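Local structure of chorismate synthase (Aquifex aeolicus, 1Q1L) at residues Q258-I263 and K267-G272; R250-R255 and A368-D373. The protein catalyses the last step of chorismate biosynthesis, the anti-1,4-elimination of phosphate from 5-enolpyruvylshikimate-3-phosphate, using reduced FMN as cofactor. All coordinates share one frame; numbering follows the deposited sequence.

Contacts 1 and 2 share helix 252-261 and lie side by side in the interior, their centres about 12 Å apart. The chain meets 250-255 and 258-263 first, turns into strand 266-271 for 267-272, and returns with 368-373 only after about a hundred residues, so contact 1 is local and contact 2 joins distant parts of the sequence. In contact 1 the C-terminal part of the helix rests on the strand that is outermost in the five-stranded sheet of this chain; in contact 2 its beginning meets helix 356-379. The two touch where Ala259 CB lies 3.4 Å from Val370 CG2. The shared helix is thus sandwiched between sheet and helix, and both contacts reach the second subunit of the homotetramer.

Contact 1 of 2, residues Q258-I263 and K267-G272; sequences QAMMSI and KGVEIG
Met261 and Val269 make a buried apolar contact between the C-terminal part of helix 252-261 and the strand that follows it, 266-271, with no hydrogen bond across. Met261, a selenomethionine in this crystal, does most of the work. Its CG stands opposite the backbone N (chi1 -165°), and two further bends, at chi2 and chi3, fold the chain down onto the strand. The selenium sits over the face of the Lys267-Gly268 peptide, with SE of Met261 3.5 Å from C of Lys267 and 3.7 Å from N of Gly268. Its terminal methyl then runs on to the valine, Met261 CE lying 3.6 Å from Val269 CG1, and the two side chains meet at a slant. The other branch of the valine makes a looser contact, Val269 CG2 to Met260 CB at 4.3 Å; the side chain of Met260, also selenomethionine, touches Val319 and Val321 of strand 317-323 as well.

The selenium therefore covers a classic beta bulge, in which Lys267 and Gly268 both face Ala322 of strand 317-323. This is the edge of the five-stranded antiparallel sheet within the chain, but Gly268, Val269 and Glu270 pair antiparallel with a strand of the second subunit, so the sheet continues through the interface. The side chain of Lys267 leaves the helix behind, and its NZ donates to the carbonyls of Leu304 and Thr307 of that second subunit. The turn between helix and strand carries Gln264 and Ala265, predicted to bind FMN, so this packing adjoins the probable cofactor site.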
ATOM      1  N   GLN A 258      -1.808 -16.091  -2.649  1.00 27.96           N
ATOM      2  CA  GLN A 258      -1.032 -15.544  -1.546  1.00 27.65           C
ATOM      3  C   GLN A 258      -1.701 -15.809  -0.209  1.00 26.14           C
ATOM      4  O   GLN A 258      -1.043 -16.185   0.752  1.00 27.47           O
ATOM      5  CB  GLN A 258      -0.832 -14.037  -1.705  1.00 29.48           C
ATOM      6  CG  GLN A 258      -0.249 -13.381  -0.456  1.00 31.65           C
ATOM      7  CD  GLN A 258       0.296 -11.991  -0.716  1.00 36.83           C
ATOM      8  OE1 GLN A 258      -0.360 -11.161  -1.350  1.00 37.55           O
ATOM      9  NE2 GLN A 258       1.501 -11.726  -0.218  1.00 37.54           N
ATOM     10  N   ALA A 259      -3.010 -15.594  -0.147  1.00 27.15           N
ATOM     11  CA  ALA A 259      -3.750 -15.801   1.096  1.00 26.80           C
ATOM     12  C   ALA A 259      -3.654 -17.239   1.593  1.00 27.04           C
ATOM     13  O   ALA A 259      -3.520 -17.472   2.796  1.00 27.46           O
ATOM     14  CB  ALA A 259      -5.213 -15.412   0.907  1.00 25.22           C
HETATM   15  N   MSE A 260      -3.735 -18.204   0.675  1.00 27.45           N
HETATM   16  CA  MSE A 260      -3.657 -19.616   1.058  1.00 27.42           C
HETATM   17  C   MSE A 260      -2.242 -20.062   1.401  1.00 26.90           C
HETATM   18  O   MSE A 260      -2.012 -20.682   2.438  1.00 28.30           O
HETATM   19  CB  MSE A 260      -4.195 -20.523  -0.059  1.00 28.87           C
HETATM   20  CG  MSE A 260      -5.675 -20.397  -0.321  1.00 29.93           C
HETATM   21 SE   MSE A 260      -6.736 -20.726   1.263  1.00 36.99          SE
HETATM   22  CE  MSE A 260      -8.465 -20.572   0.436  1.00 36.03           C
HETATM   23  N   MSE A 261      -1.297 -19.752   0.521  1.00 26.48           N
HETATM   24  CA  MSE A 261       0.092 -20.143   0.725  1.00 28.75           C
HETATM   25  C   MSE A 261       0.696 -19.485   1.959  1.00 29.32           C
HETATM   26  O   MSE A 261       1.692 -19.974   2.505  1.00 30.11           O
HETATM   27  CB  MSE A 261       0.932 -19.777  -0.499  1.00 28.11           C
HETATM   28  CG  MSE A 261       2.285 -20.446  -0.537  1.00 34.31           C
HETATM   29 SE   MSE A 261       2.153 -22.328  -1.048  1.00 39.04          SE
HETATM   30  CE  MSE A 261       2.116 -22.082  -2.967  1.00 33.30           C
ATOM     31  N   SER A 262       0.099 -18.382   2.404  1.00 25.87           N
ATOM     32  CA  SER A 262       0.614 -17.686   3.576  1.00 28.66           C
ATOM     33  C   SER A 262       0.295 -18.452   4.860  1.00 27.65           C
ATOM     34  O   SER A 262       0.884 -18.194   5.904  1.00 29.65           O
ATOM     35  CB  SER A 262       0.041 -16.261   3.667  1.00 25.99           C
ATOM     36  OG  SER A 262      -1.325 -16.262   4.048  1.00 28.69           O
ATOM     37  N   ILE A 263      -0.641 -19.390   4.784  1.00 27.27           N
ATOM     38  CA  ILE A 263      -1.005 -20.182   5.962  1.00 27.54           C
ATOM     39  C   ILE A 263       0.162 -21.113   6.310  1.00 27.92           C
ATOM     40  O   ILE A 263       0.782 -21.709   5.430  1.00 25.55           O
ATOM     41  CB  ILE A 263      -2.284 -21.020   5.701  1.00 26.51           C
ATOM     42  CG1 ILE A 263      -3.449 -20.088   5.359  1.00 25.93           C
ATOM     43  CG2 ILE A 263      -2.634 -21.858   6.931  1.00 27.22           C
ATOM     44  CD1 ILE A 263      -4.701 -20.815   4.864  1.00 24.73           C
ATOM     45  N   LYS A 267       2.136 -25.706   1.354  1.00 32.06           N
ATOM     46  CA  LYS A 267       3.178 -25.723   0.333  1.00 31.15           C
ATOM     47  C   LYS A 267       2.657 -25.770  -1.097  1.00 30.44           C
ATOM     48  O   LYS A 267       3.434 -25.702  -2.050  1.00 31.44           O
ATOM     49  CB  LYS A 267       4.117 -26.906   0.586  1.00 32.79           C
ATOM     50  CG  LYS A 267       5.070 -26.690   1.760  1.00 35.54           C
ATOM     51  CD  LYS A 267       6.095 -25.638   1.383  1.00 39.75           C
ATOM     52  CE  LYS A 267       7.089 -25.372   2.480  1.00 41.65           C
ATOM     53  NZ  LYS A 267       8.006 -24.283   2.059  1.00 42.63           N
ATOM     54  N   GLY A 268       1.346 -25.893  -1.255  1.00 29.90           N
ATOM     55  CA  GLY A 268       0.798 -25.942  -2.597  1.00 29.27           C
ATOM     56  C   GLY A 268      -0.608 -25.402  -2.683  1.00 27.21           C
ATOM     57  O   GLY A 268      -1.384 -25.503  -1.732  1.00 26.58           O
ATOM     58  N   VAL A 269      -0.933 -24.809  -3.823  1.00 25.97           N
ATOM     59  CA  VAL A 269      -2.265 -24.271  -4.028  1.00 26.34           C
ATOM     60  C   VAL A 269      -2.667 -24.367  -5.494  1.00 28.15           C
ATOM     61  O   VAL A 269      -1.889 -24.040  -6.391  1.00 27.00           O
ATOM     62  CB  VAL A 269      -2.345 -22.797  -3.577  1.00 27.05           C
ATOM     63  CG1 VAL A 269      -1.267 -21.997  -4.261  1.00 29.03           C
ATOM     64  CG2 VAL A 269      -3.714 -22.217  -3.929  1.00 24.99           C
ATOM     65  N   GLU A 270      -3.887 -24.827  -5.733  1.00 27.40           N
ATOM     66  CA  GLU A 270      -4.402 -24.946  -7.088  1.00 30.59           C
ATOM     67  C   GLU A 270      -5.755 -24.276  -7.158  1.00 29.21           C
ATOM     68  O   GLU A 270      -6.524 -24.330  -6.201  1.00 27.62           O
ATOM     69  CB  GLU A 270      -4.595 -26.414  -7.480  1.00 31.06           C
ATOM     70  CG  GLU A 270      -3.340 -27.247  -7.551  1.00 35.39           C
ATOM     71  CD  GLU A 270      -3.647 -28.703  -7.875  1.00 40.32           C
ATOM     72  OE1 GLU A 270      -3.284 -29.150  -8.978  1.00 42.05           O
ATOM     73  OE2 GLU A 270      -4.261 -29.396  -7.033  1.00 39.48           O
ATOM     74  N   ILE A 271      -6.042 -23.634  -8.284  1.00 29.04           N
ATOM     75  CA  ILE A 271      -7.350 -23.028  -8.480  1.00 27.81           C
ATOM     76  C   ILE A 271      -8.045 -24.004  -9.430  1.00 28.88           C
ATOM     77  O   ILE A 271      -7.614 -24.186 -10.568  1.00 28.69           O
ATOM     78  CB  ILE A 271      -7.266 -21.642  -9.155  1.00 26.45           C
ATOM     79  CG1 ILE A 271      -6.448 -20.673  -8.287  1.00 30.44           C
ATOM     80  CG2 ILE A 271      -8.677 -21.096  -9.381  1.00 22.90           C
ATOM     81  CD1 ILE A 271      -7.059 -20.366  -6.933  1.00 30.62           C
ATOM     82  N   GLY A 272      -9.104 -24.645  -8.963  1.00 28.63           N
ATOM     83  CA  GLY A 272      -9.796 -25.594  -9.811  1.00 30.96           C
ATOM     84  C   GLY A 272      -8.988 -26.870  -9.967  1.00 32.53           C
ATOM     85  O   GLY A 272      -8.399 -27.360  -9.004  1.00 31.71           O
TER

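Contact 2 of 2, residues R250-R255 and A368-D373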
ATOM      1  N   ARG A 250      -3.681  -7.509  -9.437  1.00 29.37           N
ATOM      2  CA  ARG A 250      -5.129  -7.398  -9.266  1.00 29.34           C
ATOM      3  C   ARG A 250      -5.851  -8.702  -9.605  1.00 29.81           C
ATOM      4  O   ARG A 250      -7.029  -8.877  -9.295  1.00 28.69           O
ATOM      5  CB  ARG A 250      -5.686  -6.263 -10.123  1.00 32.91           C
ATOM      6  CG  ARG A 250      -5.366  -4.866  -9.602  1.00 39.05           C
ATOM      7  CD  ARG A 250      -5.672  -3.819 -10.666  1.00 46.10           C
ATOM      8  NE  ARG A 250      -6.785  -2.932 -10.327  1.00 53.76           N
ATOM      9  CZ  ARG A 250      -8.001  -3.336  -9.963  1.00 55.63           C
ATOM     10  NH1 ARG A 250      -8.283  -4.630  -9.873  1.00 59.17           N
ATOM     11  NH2 ARG A 250      -8.943  -2.438  -9.708  1.00 57.46           N
ATOM     12  N   ARG A 251      -5.138  -9.622 -10.232  1.00 29.40           N
ATOM     13  CA  ARG A 251      -5.723 -10.902 -10.608  1.00 30.63           C
ATOM     14  C   ARG A 251      -6.182 -11.667  -9.374  1.00 30.96           C
ATOM     15  O   ARG A 251      -5.402 -11.881  -8.441  1.00 31.03           O
ATOM     16  CB  ARG A 251      -4.706 -11.705 -11.407  1.00 31.57           C
ATOM     17  CG  ARG A 251      -4.492 -11.127 -12.799  1.00 35.01           C
ATOM     18  CD  ARG A 251      -3.366 -11.816 -13.552  1.00 40.41           C
ATOM     19  NE  ARG A 251      -3.615 -11.781 -14.987  1.00 47.16           N
ATOM     20  CZ  ARG A 251      -4.204 -12.761 -15.664  1.00 48.91           C
ATOM     21  NH1 ARG A 251      -4.593 -13.864 -15.035  1.00 49.52           N
ATOM     22  NH2 ARG A 251      -4.425 -12.629 -16.964  1.00 50.82           N
ATOM     23  N   ILE A 252      -7.449 -12.076  -9.381  1.00 27.52           N
ATOM     24  CA  ILE A 252      -8.035 -12.782  -8.250  1.00 30.60           C
ATOM     25  C   ILE A 252      -7.300 -14.069  -7.867  1.00 30.07           C
ATOM     26  O   ILE A 252      -7.160 -14.380  -6.681  1.00 30.32           O
ATOM     27  CB  ILE A 252      -9.540 -13.086  -8.516  1.00 30.51           C
ATOM     28  CG1 ILE A 252     -10.240 -13.443  -7.207  1.00 31.04           C
ATOM     29  CG2 ILE A 252      -9.687 -14.225  -9.514  1.00 32.81           C
ATOM     30  CD1 ILE A 252     -10.231 -12.318  -6.195  1.00 32.18           C
ATOM     31  N   ASP A 253      -6.817 -14.811  -8.859  1.00 31.82           N
ATOM     32  CA  ASP A 253      -6.111 -16.064  -8.589  1.00 32.97           C
ATOM     33  C   ASP A 253      -4.836 -15.819  -7.792  1.00 31.30           C
ATOM     34  O   ASP A 253      -4.546 -16.527  -6.827  1.00 30.52           O
ATOM     35  CB  ASP A 253      -5.781 -16.778  -9.902  1.00 38.28           C
ATOM     36  CG  ASP A 253      -5.413 -15.809 -11.012  1.00 45.54           C
ATOM     37  OD1 ASP A 253      -4.479 -14.997 -10.825  1.00 50.79           O
ATOM     38  OD2 ASP A 253      -6.062 -15.857 -12.076  1.00 47.97           O
ATOM     39  N   GLY A 254      -4.078 -14.808  -8.195  1.00 29.66           N
ATOM     40  CA  GLY A 254      -2.859 -14.488  -7.480  1.00 26.69           C
ATOM     41  C   GLY A 254      -3.179 -14.137  -6.043  1.00 25.07           C
ATOM     42  O   GLY A 254      -2.512 -14.611  -5.125  1.00 25.96           O
ATOM     43  N   ARG A 255      -4.205 -13.316  -5.835  1.00 24.63           N
ATOM     44  CA  ARG A 255      -4.582 -12.922  -4.475  1.00 26.68           C
ATOM     45  C   ARG A 255      -4.990 -14.129  -3.640  1.00 25.90           C
ATOM     46  O   ARG A 255      -4.606 -14.252  -2.480  1.00 24.43           O
ATOM     47  CB  ARG A 255      -5.728 -11.917  -4.498  1.00 27.64           C
ATOM     48  CG  ARG A 255      -5.367 -10.555  -5.079  1.00 30.38           C
ATOM     49  CD  ARG A 255      -6.414  -9.547  -4.645  1.00 35.30           C
ATOM     50  NE  ARG A 255      -7.040  -8.892  -5.777  1.00 37.36           N
ATOM     51  CZ  ARG A 255      -8.109  -8.109  -5.688  1.00 38.21           C
ATOM     52  NH1 ARG A 255      -8.679  -7.882  -4.509  1.00 36.22           N
ATOM     53  NH2 ARG A 255      -8.607  -7.555  -6.782  1.00 38.71           N
ATOM     54  N   ALA A 368     -12.455 -15.919   2.599  1.00 21.40           N
ATOM     55  CA  ALA A 368     -13.491 -14.942   2.906  1.00 24.65           C
ATOM     56  C   ALA A 368     -12.904 -13.525   2.938  1.00 24.02           C
ATOM     57  O   ALA A 368     -13.557 -12.561   2.542  1.00 26.99           O
ATOM     58  CB  ALA A 368     -14.147 -15.276   4.250  1.00 23.41           C
ATOM     59  N   ILE A 369     -11.669 -13.407   3.406  1.00 24.73           N
ATOM     60  CA  ILE A 369     -11.014 -12.105   3.473  1.00 23.17           C
ATOM     61  C   ILE A 369     -10.729 -11.581   2.066  1.00 24.80           C
ATOM     62  O   ILE A 369     -11.001 -10.420   1.754  1.00 24.75           O
ATOM     63  CB  ILE A 369      -9.702 -12.198   4.275  1.00 21.99           C
ATOM     64  CG1 ILE A 369     -10.029 -12.503   5.746  1.00 19.75           C
ATOM     65  CG2 ILE A 369      -8.920 -10.872   4.186  1.00 22.20           C
ATOM     66  CD1 ILE A 369      -8.812 -12.708   6.617  1.00 19.25           C
ATOM     67  N   VAL A 370     -10.196 -12.450   1.216  1.00 23.75           N
ATOM     68  CA  VAL A 370      -9.879 -12.074  -0.156  1.00 24.18           C
ATOM     69  C   VAL A 370     -11.137 -11.685  -0.913  1.00 24.88           C
ATOM     70  O   VAL A 370     -11.170 -10.666  -1.610  1.00 25.39           O
ATOM     71  CB  VAL A 370      -9.171 -13.238  -0.904  1.00 24.19           C
ATOM     72  CG1 VAL A 370      -8.936 -12.870  -2.369  1.00 28.10           C
ATOM     73  CG2 VAL A 370      -7.838 -13.533  -0.242  1.00 23.72           C
ATOM     74  N   LEU A 371     -12.187 -12.487  -0.764  1.00 24.91           N
ATOM     75  CA  LEU A 371     -13.425 -12.216  -1.472  1.00 24.82           C
ATOM     76  C   LEU A 371     -14.144 -10.981  -0.966  1.00 26.11           C
ATOM     77  O   LEU A 371     -14.694 -10.223  -1.768  1.00 26.35           O
ATOM     78  CB  LEU A 371     -14.349 -13.433  -1.419  1.00 26.22           C
ATOM     79  CG  LEU A 371     -13.781 -14.670  -2.134  1.00 27.44           C
ATOM     80  CD1 LEU A 371     -14.832 -15.771  -2.173  1.00 26.55           C
ATOM     81  CD2 LEU A 371     -13.372 -14.305  -3.559  1.00 29.06           C
ATOM     82  N   ALA A 372     -14.152 -10.779   0.351  1.00 23.91           N
ATOM     83  CA  ALA A 372     -14.807  -9.606   0.923  1.00 26.25           C
ATOM     84  C   ALA A 372     -14.067  -8.375   0.416  1.00 26.25           C
ATOM     85  O   ALA A 372     -14.678  -7.373   0.040  1.00 28.75           O
ATOM     86  CB  ALA A 372     -14.764  -9.657   2.461  1.00 25.20           C
ATOM     87  N   ASP A 373     -12.742  -8.461   0.412  1.00 27.53           N
ATOM     88  CA  ASP A 373     -11.901  -7.372  -0.067  1.00 25.91           C
ATOM     89  C   ASP A 373     -12.211  -7.061  -1.538  1.00 26.48           C
ATOM     90  O   ASP A 373     -12.437  -5.904  -1.914  1.00 24.46           O
ATOM     91  CB  ASP A 373     -10.429  -7.758   0.078  1.00 28.69           C
ATOM     92  CG  ASP A 373      -9.492  -6.647  -0.354  1.00 34.12           C
ATOM     93  OD1 ASP A 373      -9.573  -5.553   0.239  1.00 32.89           O
ATOM     94  OD2 ASP A 373      -8.681  -6.866  -1.283  1.00 33.22           O
TER
HETATM   95  O   HOH W   1      -8.471  -9.337  -2.179  1.00 59.84           O
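The carboxylate OD2 of Asp373 lies at the edge of the Arg255 guanidinium, near the guanidinium plane, while the planes of the two groups stand 76° apart. Another edge position is taken by the carbonyl of Arg250: NH2 of Arg255 donates to O of Arg250 over 3.2 Å, almost within the guanidinium plane, with an N-H...O angle of 158°. NH1 of Arg255 forms a salt bridge at 3.4 Å with OD2 of Asp373, with no direct hydrogen bond, and a water links the two. This water accepts from Arg255 NH1 at 2.8 Å, and donates to Asp373 OD2 at 2.6 Å and to Val370 O at 3.1 Å. Arg255 also pairs through NH2 with Glu377, and Asp373 OD1 takes the backbone N-H groups of Tyr8 and Leu9, while OD2 also accepts from Arg7 N. Replacing Arg255 by an alanine is likely to leave Asp373 and Glu377 without this positive mate, Arg250 O without the NH2 donor and the water without its N-H.

Beneath the charges the contact is apolar. Val370 CG1, held opposite its own backbone N (chi1 176°), touches both Arg255 CB, at 4.0 Å, and Ile252 CD1, at 4.1 Å. Arg251 is at the N-cap position of helix 252-261, whose first turn packs on the middle of helix 356-379. That long helix packs elsewhere on helix 142-157 and, through Ala368 and Leu371, on strand 162-170.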